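Local coordinates for BepE protein (Bartonella henselae str. Houston-1, PDB 4YK3) that is a VirB-translocated Bartonella effector, whose BID domain, the part described here, probably serves as a signal for export through the type IV secretion system, at residues 40-45 with 108-113; 59-63 with 116-120. The contacts are given in a common frame with arbitrary orientation. Residue numbers count along the deposited sequence, not the author numbering.

Contact 1: residues 40-45 with 108-113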
loop_
_atom_site.group_PDB
_atom_site.type_symbol
_atom_site.label_atom_id
_atom_site.label_comp_id
_atom_site.label_asym_id
_atom_site.label_seq_id
_atom_site.Cartn_x
_atom_site.Cartn_y
_atom_site.Cartn_z
ATOM N N GLU A 40 -7.330 -0.468 0.374
ATOM C CA GLU A 40 -7.355 0.938 -0.028
ATOM C C GLU A 40 -6.328 1.233 -1.121
ATOM O O GLU A 40 -6.617 1.920 -2.104
ATOM C CB GLU A 40 -7.088 1.829 1.187
ATOM C CG GLU A 40 -7.499 3.256 0.997
ATOM C CD GLU A 40 -8.995 3.438 1.089
ATOM O OE1 GLU A 40 -9.647 2.557 1.679
ATOM O OE2 GLU A 40 -9.505 4.457 0.569
ATOM N N VAL A 41 -5.113 0.730 -0.923
ATOM C CA VAL A 41 -4.065 0.856 -1.920
ATOM C C VAL A 41 -4.536 0.258 -3.251
ATOM O O VAL A 41 -4.339 0.868 -4.291
ATOM C CB VAL A 41 -2.760 0.193 -1.427
ATOM C CG1 VAL A 41 -1.743 0.053 -2.566
ATOM C CG2 VAL A 41 -2.163 1.006 -0.276
ATOM N N MET A 42 -5.164 -0.920 -3.222
ATOM C CA MET A 42 -5.565 -1.555 -4.479
ATOM C C MET A 42 -6.624 -0.729 -5.196
ATOM O O MET A 42 -6.625 -0.642 -6.429
ATOM C CB MET A 42 -6.094 -2.973 -4.250
ATOM C CG MET A 42 -5.049 -3.929 -3.705
ATOM S SD MET A 42 -5.711 -5.569 -3.388
ATOM C CE MET A 42 -6.293 -6.037 -5.023
ATOM N N HIS A 43 -7.539 -0.149 -4.426
ATOM C CA HIS A 43 -8.577 0.686 -5.016
ATOM C C HIS A 43 -7.945 1.850 -5.780
ATOM O O HIS A 43 -8.276 2.114 -6.929
ATOM C CB HIS A 43 -9.526 1.218 -3.943
ATOM C CG HIS A 43 -10.477 2.256 -4.448
ATOM N ND1 HIS A 43 -11.628 1.940 -5.137
ATOM C CD2 HIS A 43 -10.442 3.607 -4.376
ATOM C CE1 HIS A 43 -12.266 3.051 -5.460
ATOM N NE2 HIS A 43 -11.568 4.077 -5.007
ATOM N N TRP A 44 -7.022 2.543 -5.138
ATOM C CA TRP A 44 -6.446 3.712 -5.759
ATOM C C TRP A 44 -5.441 3.331 -6.854
ATOM O O TRP A 44 -5.221 4.127 -7.769
ATOM C CB TRP A 44 -5.818 4.633 -4.698
ATOM C CG TRP A 44 -6.879 5.258 -3.814
ATOM C CD1 TRP A 44 -7.105 4.978 -2.497
ATOM C CD2 TRP A 44 -7.889 6.215 -4.194
ATOM N NE1 TRP A 44 -8.165 5.696 -2.038
ATOM C CE2 TRP A 44 -8.673 6.463 -3.050
ATOM C CE3 TRP A 44 -8.202 6.880 -5.385
ATOM C CZ2 TRP A 44 -9.756 7.359 -3.052
ATOM C CZ3 TRP A 44 -9.273 7.761 -5.393
ATOM C CH2 TRP A 44 -10.031 8.002 -4.231
ATOM N N CYS A 45 -4.850 2.130 -6.786
ATOM C CA CYS A 45 -4.009 1.665 -7.901
ATOM C C CYS A 45 -4.868 1.522 -9.149
ATOM O O CYS A 45 -4.471 1.940 -10.242
ATOM C CB CYS A 45 -3.309 0.327 -7.601
ATOM S SG CYS A 45 -1.782 0.535 -6.650
ATOM N N HIS A 108 -4.498 10.430 -2.953
ATOM C CA HIS A 108 -5.134 9.439 -2.117
ATOM C C HIS A 108 -4.346 8.135 -2.154
ATOM O O HIS A 108 -4.297 7.408 -1.164
ATOM C CB HIS A 108 -6.580 9.234 -2.557
ATOM C CG HIS A 108 -7.430 10.443 -2.349
ATOM N ND1 HIS A 108 -7.882 11.226 -3.390
ATOM C CD2 HIS A 108 -7.868 11.035 -1.213
ATOM C CE1 HIS A 108 -8.586 12.233 -2.905
ATOM N NE2 HIS A 108 -8.594 12.139 -1.588
ATOM N N LEU A 109 -3.696 7.860 -3.282
ATOM C CA LEU A 109 -2.933 6.624 -3.393
ATOM C C LEU A 109 -1.725 6.723 -2.462
ATOM O O LEU A 109 -1.410 5.781 -1.739
ATOM C CB LEU A 109 -2.512 6.355 -4.845
ATOM C CG LEU A 109 -1.423 5.309 -5.074
ATOM C CD1 LEU A 109 -1.865 3.926 -4.582
ATOM C CD2 LEU A 109 -0.950 5.245 -6.540
ATOM N N CYS A 110 -1.076 7.880 -2.459
ATOM C CA CYS A 110 0.072 8.108 -1.584
ATOM C C CYS A 110 -0.295 8.022 -0.087
ATOM O O CYS A 110 0.426 7.401 0.693
ATOM C CB CYS A 110 0.698 9.466 -1.895
ATOM S SG CYS A 110 1.361 9.503 -3.575
ATOM N N GLN A 111 -1.416 8.626 0.290
ATOM C CA GLN A 111 -1.945 8.518 1.649
ATOM C C GLN A 111 -2.243 7.077 2.023
ATOM O O GLN A 111 -1.879 6.636 3.095
ATOM C CB GLN A 111 -3.234 9.317 1.816
ATOM C CG GLN A 111 -3.126 10.808 1.684
ATOM C CD GLN A 111 -4.443 11.485 2.031
ATOM O OE1 GLN A 111 -4.930 12.336 1.289
ATOM N NE2 GLN A 111 -5.035 11.085 3.150
ATOM N N ALA A 112 -2.942 6.359 1.148
ATOM C CA ALA A 112 -3.312 4.981 1.427
ATOM C C ALA A 112 -2.064 4.137 1.629
ATOM O O ALA A 112 -2.017 3.296 2.521
ATOM C CB ALA A 112 -4.154 4.423 0.317
ATOM N N LEU A 113 -1.041 4.408 0.828
ATOM C CA LEU A 113 0.209 3.659 0.884
ATOM C C LEU A 113 1.031 3.981 2.125
ATOM O O LEU A 113 1.612 3.082 2.739
ATOM C CB LEU A 113 1.035 3.932 -0.370
ATOM C CG LEU A 113 2.223 3.005 -0.630
ATOM C CD1 LEU A 113 1.795 1.554 -0.681
ATOM C CD2 LEU A 113 2.864 3.394 -1.962
#
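Two antiparallel helices of the BID-domain four-helix bundle pack here, helix 32-49 against the long helix 97-129, with local axes 8.6 Å apart at 160°. Ala112, with no more than a CB, suits so close an approach: its CB lies 3.6 Å from Glu40 CG and 4.0 Å from Val41 CG2. Leu109 lies close as well, its CB 3.7 Å from Trp44 CB, and its branched end puts CD1 4.0 Å from Cys45 SG, filling the space beside the compact Val41 and Cys45. Toward the solvent the seam is closed by aromatic rings. His108 CB sits over the six-membered ring of Trp44, 3.6 Å from its centroid, in a CH-pi contact, while the imidazole forms an offset stack with that ring, centroids 4.8 Å apart. One turn earlier, Glu40 suits this partly exposed edge because its OE2 accepts a hydrogen bond from Trp44 NE1 (3.2 Å), holding the indole. On the buried side, Val41 and Cys45 touch Leu55, Val41 also meets Met59 of helix 56-64, and Leu109 and Leu113 pack on Val76 of helix 69-78.

Contact 2: residues 59-63 with 116-120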
loop_
_atom_site.group_PDB
_atom_site.type_symbol
_atom_site.label_atom_id
_atom_site.label_comp_id
_atom_site.label_asym_id
_atom_site.label_seq_id
_atom_site.Cartn_x
_atom_site.Cartn_y
_atom_site.Cartn_z
ATOM N N MET A 59 3.434 -5.016 -1.670
ATOM C CA MET A 59 2.812 -4.891 -0.362
ATOM C C MET A 59 3.004 -6.180 0.434
ATOM O O MET A 59 3.190 -6.132 1.648
ATOM C CB MET A 59 1.328 -4.540 -0.485
ATOM C CG MET A 59 1.079 -3.057 -0.742
ATOM S SD MET A 59 -0.655 -2.647 -0.555
ATOM C CE MET A 59 -1.396 -3.526 -1.957
ATOM N N GLN A 60 2.979 -7.322 -0.254
ATOM C CA GLN A 60 3.260 -8.598 0.398
ATOM C C GLN A 60 4.707 -8.615 0.851
ATOM O O GLN A 60 5.019 -9.093 1.940
ATOM C CB GLN A 60 2.983 -9.786 -0.526
ATOM C CG GLN A 60 1.505 -10.050 -0.780
ATOM C CD GLN A 60 0.739 -10.355 0.496
ATOM O OE1 GLN A 60 1.025 -11.337 1.189
ATOM N NE2 GLN A 60 -0.232 -9.504 0.821
ATOM N N GLU A 61 5.590 -8.066 0.026
ATOM C CA GLU A 61 7.010 -8.060 0.356
ATOM C C GLU A 61 7.273 -7.229 1.597
ATOM O O GLU A 61 8.110 -7.583 2.428
ATOM C CB GLU A 61 7.836 -7.546 -0.822
ATOM C CG GLU A 61 8.082 -8.632 -1.865
ATOM C CD GLU A 61 8.537 -8.094 -3.212
ATOM O OE1 GLU A 61 8.721 -6.861 -3.346
ATOM O OE2 GLU A 61 8.707 -8.917 -4.135
ATOM N N VAL A 62 6.530 -6.138 1.741
ATOM C CA VAL A 62 6.692 -5.285 2.898
ATOM C C VAL A 62 6.294 -6.021 4.189
ATOM O O VAL A 62 6.944 -5.848 5.209
ATOM C CB VAL A 62 5.912 -3.985 2.710
ATOM C CG1 VAL A 62 5.836 -3.203 4.010
ATOM C CG2 VAL A 62 6.577 -3.151 1.616
ATOM N N LEU A 63 5.262 -6.860 4.145
ATOM C CA LEU A 63 4.925 -7.674 5.318
ATOM C C LEU A 63 6.128 -8.483 5.793
ATOM O O LEU A 63 6.390 -8.543 6.988
ATOM C CB LEU A 63 3.750 -8.617 5.035
ATOM C CG LEU A 63 2.363 -7.975 4.961
ATOM C CD1 LEU A 63 1.268 -9.031 4.923
ATOM C CD2 LEU A 63 2.156 -7.032 6.140
ATOM N N TYR A 116 -0.759 2.178 4.794
ATOM C CA TYR A 116 -0.398 0.763 4.774
ATOM C C TYR A 116 0.964 0.493 5.417
ATOM O O TYR A 116 1.083 -0.369 6.295
ATOM C CB TYR A 116 -0.381 0.213 3.335
ATOM C CG TYR A 116 0.060 -1.233 3.290
ATOM C CD1 TYR A 116 -0.820 -2.265 3.632
ATOM C CD2 TYR A 116 1.357 -1.571 2.940
ATOM C CE1 TYR A 116 -0.412 -3.599 3.606
ATOM C CE2 TYR A 116 1.780 -2.900 2.926
ATOM C CZ TYR A 116 0.894 -3.904 3.253
ATOM O OH TYR A 116 1.318 -5.210 3.226
ATOM N N THR A 117 1.996 1.204 4.965
ATOM C CA THR A 117 3.352 0.883 5.401
ATOM C C THR A 117 3.562 1.288 6.870
ATOM O O THR A 117 4.274 0.610 7.611
ATOM C CB THR A 117 4.424 1.541 4.489
ATOM O OG1 THR A 117 4.235 2.958 4.457
ATOM C CG2 THR A 117 4.317 0.993 3.068
ATOM N N SER A 118 2.925 2.371 7.301
ATOM C CA SER A 118 2.971 2.731 8.718
ATOM C C SER A 118 2.228 1.702 9.576
ATOM O O SER A 118 2.679 1.354 10.670
ATOM C CB SER A 118 2.378 4.119 8.945
ATOM O OG SER A 118 3.095 5.085 8.200
ATOM N N ALA A 119 1.093 1.208 9.086
ATOM C CA ALA A 119 0.330 0.226 9.855
ATOM C C ALA A 119 1.116 -1.078 9.984
ATOM O O ALA A 119 1.102 -1.714 11.036
ATOM C CB ALA A 119 -1.013 -0.027 9.220
ATOM N N VAL A 120 1.798 -1.469 8.911
ATOM C CA VAL A 120 2.648 -2.658 8.941
ATOM C C VAL A 120 3.782 -2.491 9.951
ATOM O O VAL A 120 4.065 -3.386 10.756
ATOM C CB VAL A 120 3.234 -2.978 7.545
ATOM C CG1 VAL A 120 4.306 -4.049 7.670
ATOM C CG2 VAL A 120 2.138 -3.418 6.579
#
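Met59 meets Tyr116 through both backbone and side chain. Its backbone O accepts a 2.6 Å hydrogen bond from Tyr116 OH, and its flexible thioether lies across the ring, with SD 4.0 Å from the ring centroid and only 3° off the normal: a Met-aromatic contact, with CG adding a CH-pi approach to the same ring. Tyrosine suits the place because the local axes approach only to 10.5 Å, a gap its long side chain can span, carrying the hydroxyl to a polar partner. The two segments, on helices 56-64 and 97-129 of the BID four-helix bundle, run nearly parallel, at a local angle of 20°, and the contact lies in the interior. Next along the inward face comes Val62, a compact branched residue whose CG1 meets Tyr116 CE2 at 4.2 Å and Val120 CG1 at 4.1 Å; it also touches Leu72 of helix 69-78. Leu63 is longer, and from a sideways start places CD2 3.6 Å from Val120 CG2 and CG 3.4 Å from Tyr116 OH. Met28 of helix 21-30 packs against both Leu63 and Val120.

Overall arrangement
Both contacts use helix 97-129, the longest of the domain, and the centres of the two contacts are about 13 Å apart. In chain order the segments alternate: 40-45, 59-63, 108-113, then 116-120. Thus helices 32-49 and 56-64, which follow each other in sequence, meet the same later helix at successive levels, the first antiparallel and the second nearly parallel to it. The two sites adjoin directly, since Val41 CG1 packs 3.5 Å from Met59 SD and Val41 CG2 lies 4.1 Å from Tyr116 CB. Contacts 1 and 2 are therefore joined through their buried, largely apolar parts, tying the early helices of this secretion-substrate domain to its long later helix.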